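Uncharacterized protein AF_0060 (Archaeoglobus fulgidus DSM 4304, PDB 2P06) is of unknown function but probably binds and hydrolyses nucleoside triphosphates as a magnesium-dependent pyrophosphohydrolase of the MazG type. Local coordinates at residues E67-L72 against L89-F94. Residues are numbered along the deposited sequence; the frame is centred on the assembly and turned at random.
Sequences EEMDEL and LDVANF. With MG (magnesium ion), chain E.
Glu68 faces Val91, their CA atoms 5.6 Å apart, where segments 67-72 and 89-94, of helices 58-77 and 81-103, run antiparallel, their axes 8.8 Å apart at 158°. A magnesium ion joins them on one side, taking one oxygen from each carboxylate: Glu68 OE1 binds it at 2.2 Å, Glu71 OE1 at 2.1 Å and Asp90 OD2 at a longer 2.5 Å. Glu71 gets there with an extended chain. In Glu68, chi1 (-61°) sets CG anti to the carbonyl carbon and obliquely against CD2 of Phe94, and a bend at chi2 (-65°) then carries OE1 in against CB of Asp90. Two of the second oxygens are held as well, by salt bridges from Arg64 and Arg42 to Glu68 OE2 and from Lys38 and Arg42 to Asp90 OD1; these cations should offset the gathered negative charge. Glu87 and two waters complete the shell; one water also donates to Glu68 O, 2.9 Å away, tying the ion to the backbone. Beside the metal the seam is apolar. Branched, compact Val91 fits this close approach, its CG2 meeting CD2 of Leu72 at 3.7 Å and its CG1 touching CG of selenomethionine Met69, while Leu72 and Val91 also pack on the second subunit. The pairs Glu68/Glu71 and Glu87/Asp90, each three residues apart, match the EXXE...EXXD metal-binding motif of all-alpha MazG-type pyrophosphohydrolases, consistent with such a role here.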
loop_
_atom_site.group_PDB
_atom_site.type_symbol
_atom_site.label_atom_id
_atom_site.label_comp_id
_atom_site.label_asym_id
_atom_site.label_seq_id
_atom_site.Cartn_x
_atom_site.Cartn_y
_atom_site.Cartn_z
ATOM N N GLU B 67 -18.146 -5.425 21.533
ATOM C CA GLU B 67 -18.981 -6.611 21.304
ATOM C C GLU B 67 -18.295 -7.607 20.368
ATOM O O GLU B 67 -18.305 -8.838 20.599
ATOM C CB GLU B 67 -20.365 -6.229 20.752
ATOM C CG GLU B 67 -21.300 -5.647 21.793
ATOM C CD GLU B 67 -22.524 -4.957 21.188
ATOM O OE1 GLU B 67 -22.747 -5.111 19.967
ATOM O OE2 GLU B 67 -23.254 -4.265 21.936
ATOM N N GLU B 68 -17.674 -7.087 19.319
ATOM C CA GLU B 68 -17.019 -7.941 18.343
ATOM C C GLU B 68 -15.747 -8.557 18.937
ATOM O O GLU B 68 -15.420 -9.711 18.661
ATOM C CB GLU B 68 -16.728 -7.168 17.058
ATOM C CG GLU B 68 -17.990 -6.631 16.348
ATOM C CD GLU B 68 -18.913 -7.730 15.835
ATOM O OE1 GLU B 68 -18.461 -8.841 15.510
ATOM O OE2 GLU B 68 -20.104 -7.469 15.723
HETATM N N MSE B 69 -15.035 -7.796 19.756
HETATM C CA MSE B 69 -13.843 -8.315 20.406
HETATM C C MSE B 69 -14.209 -9.402 21.408
HETATM O O MSE B 69 -13.470 -10.386 21.550
HETATM C CB MSE B 69 -13.073 -7.197 21.098
HETATM C CG MSE B 69 -12.365 -6.278 20.138
HETATM SE SE MSE B 69 -11.394 -4.874 21.021
HETATM C CE MSE B 69 -10.704 -5.754 22.553
ATOM N N ASP B 70 -15.344 -9.238 22.079
ATOM C CA ASP B 70 -15.870 -10.282 22.966
ATOM C C ASP B 70 -16.194 -11.592 22.199
ATOM O O ASP B 70 -15.868 -12.693 22.670
ATOM C CB ASP B 70 -17.093 -9.765 23.740
ATOM C CG ASP B 70 -16.710 -8.748 24.833
ATOM O OD1 ASP B 70 -15.506 -8.708 25.210
ATOM O OD2 ASP B 70 -17.607 -7.994 25.327
ATOM N N GLU B 71 -16.817 -11.469 21.021
ATOM C CA GLU B 71 -17.071 -12.634 20.166
ATOM C C GLU B 71 -15.780 -13.314 19.703
ATOM O O GLU B 71 -15.728 -14.528 19.597
ATOM C CB GLU B 71 -17.919 -12.277 18.947
ATOM C CG GLU B 71 -19.379 -12.019 19.280
ATOM C CD GLU B 71 -20.167 -11.497 18.109
ATOM O OE1 GLU B 71 -19.548 -11.236 17.056
ATOM O OE2 GLU B 71 -21.399 -11.322 18.243
ATOM N N LEU B 72 -14.746 -12.526 19.440
ATOM C CA LEU B 72 -13.476 -13.062 19.020
ATOM C C LEU B 72 -12.897 -13.875 20.180
ATOM O O LEU B 72 -12.529 -15.048 20.006
ATOM C CB LEU B 72 -12.551 -11.935 18.540
ATOM C CG LEU B 72 -11.063 -12.196 18.281
ATOM C CD1 LEU B 72 -10.880 -13.510 17.623
ATOM C CD2 LEU B 72 -10.480 -11.071 17.421
ATOM N N LEU B 89 -12.153 -10.590 10.872
ATOM C CA LEU B 89 -12.690 -9.654 9.879
ATOM C C LEU B 89 -13.620 -8.625 10.548
ATOM O O LEU B 89 -13.509 -7.420 10.306
ATOM C CB LEU B 89 -13.437 -10.404 8.759
ATOM C CG LEU B 89 -12.580 -11.332 7.896
ATOM C CD1 LEU B 89 -13.468 -12.206 6.950
ATOM C CD2 LEU B 89 -11.516 -10.513 7.099
ATOM N N ASP B 90 -14.503 -9.105 11.424
ATOM C CA ASP B 90 -15.439 -8.226 12.149
ATOM C C ASP B 90 -14.684 -7.226 13.013
ATOM O O ASP B 90 -14.976 -6.050 12.982
ATOM C CB ASP B 90 -16.380 -9.029 13.046
ATOM C CG ASP B 90 -17.453 -9.791 12.282
ATOM O OD1 ASP B 90 -17.762 -9.415 11.118
ATOM O OD2 ASP B 90 -18.021 -10.758 12.891
ATOM N N VAL B 91 -13.705 -7.690 13.790
ATOM C CA VAL B 91 -12.938 -6.761 14.657
ATOM C C VAL B 91 -12.203 -5.730 13.822
ATOM O O VAL B 91 -12.243 -4.562 14.154
ATOM C CB VAL B 91 -11.997 -7.476 15.637
ATOM C CG1 VAL B 91 -11.045 -6.476 16.354
ATOM C CG2 VAL B 91 -12.822 -8.295 16.666
ATOM N N ALA B 92 -11.569 -6.147 12.728
ATOM C CA ALA B 92 -10.824 -5.231 11.860
ATOM C C ALA B 92 -11.758 -4.161 11.287
ATOM O O ALA B 92 -11.420 -2.968 11.281
ATOM C CB ALA B 92 -10.113 -5.980 10.705
ATOM N N ASN B 93 -12.920 -4.595 10.801
ATOM C CA ASN B 93 -13.921 -3.657 10.283
ATOM C C ASN B 93 -14.323 -2.645 11.320
ATOM O O ASN B 93 -14.308 -1.448 11.048
ATOM C CB ASN B 93 -15.154 -4.368 9.724
ATOM C CG ASN B 93 -15.016 -4.730 8.252
ATOM O OD1 ASN B 93 -14.329 -4.045 7.493
ATOM N ND2 ASN B 93 -15.725 -5.781 7.824
ATOM N N PHE B 94 -14.654 -3.096 12.520
ATOM C CA PHE B 94 -15.049 -2.157 13.551
ATOM C C PHE B 94 -13.925 -1.241 14.080
ATOM O O PHE B 94 -14.195 -0.098 14.486
ATOM C CB PHE B 94 -15.871 -2.852 14.649
ATOM C CG PHE B 94 -17.287 -3.052 14.229
ATOM C CD1 PHE B 94 -18.235 -2.070 14.489
ATOM C CD2 PHE B 94 -17.635 -4.120 13.419
ATOM C CE1 PHE B 94 -19.531 -2.196 14.029
ATOM C CE2 PHE B 94 -18.934 -4.259 12.958
ATOM C CZ PHE B 94 -19.887 -3.314 13.275
HETATM MG MG MG E . -18.388 -11.065 15.321
HETATM O O HOH W 1 -16.021 -10.736 15.967
HETATM O O HOH W 2 -20.238 -11.329 14.433
#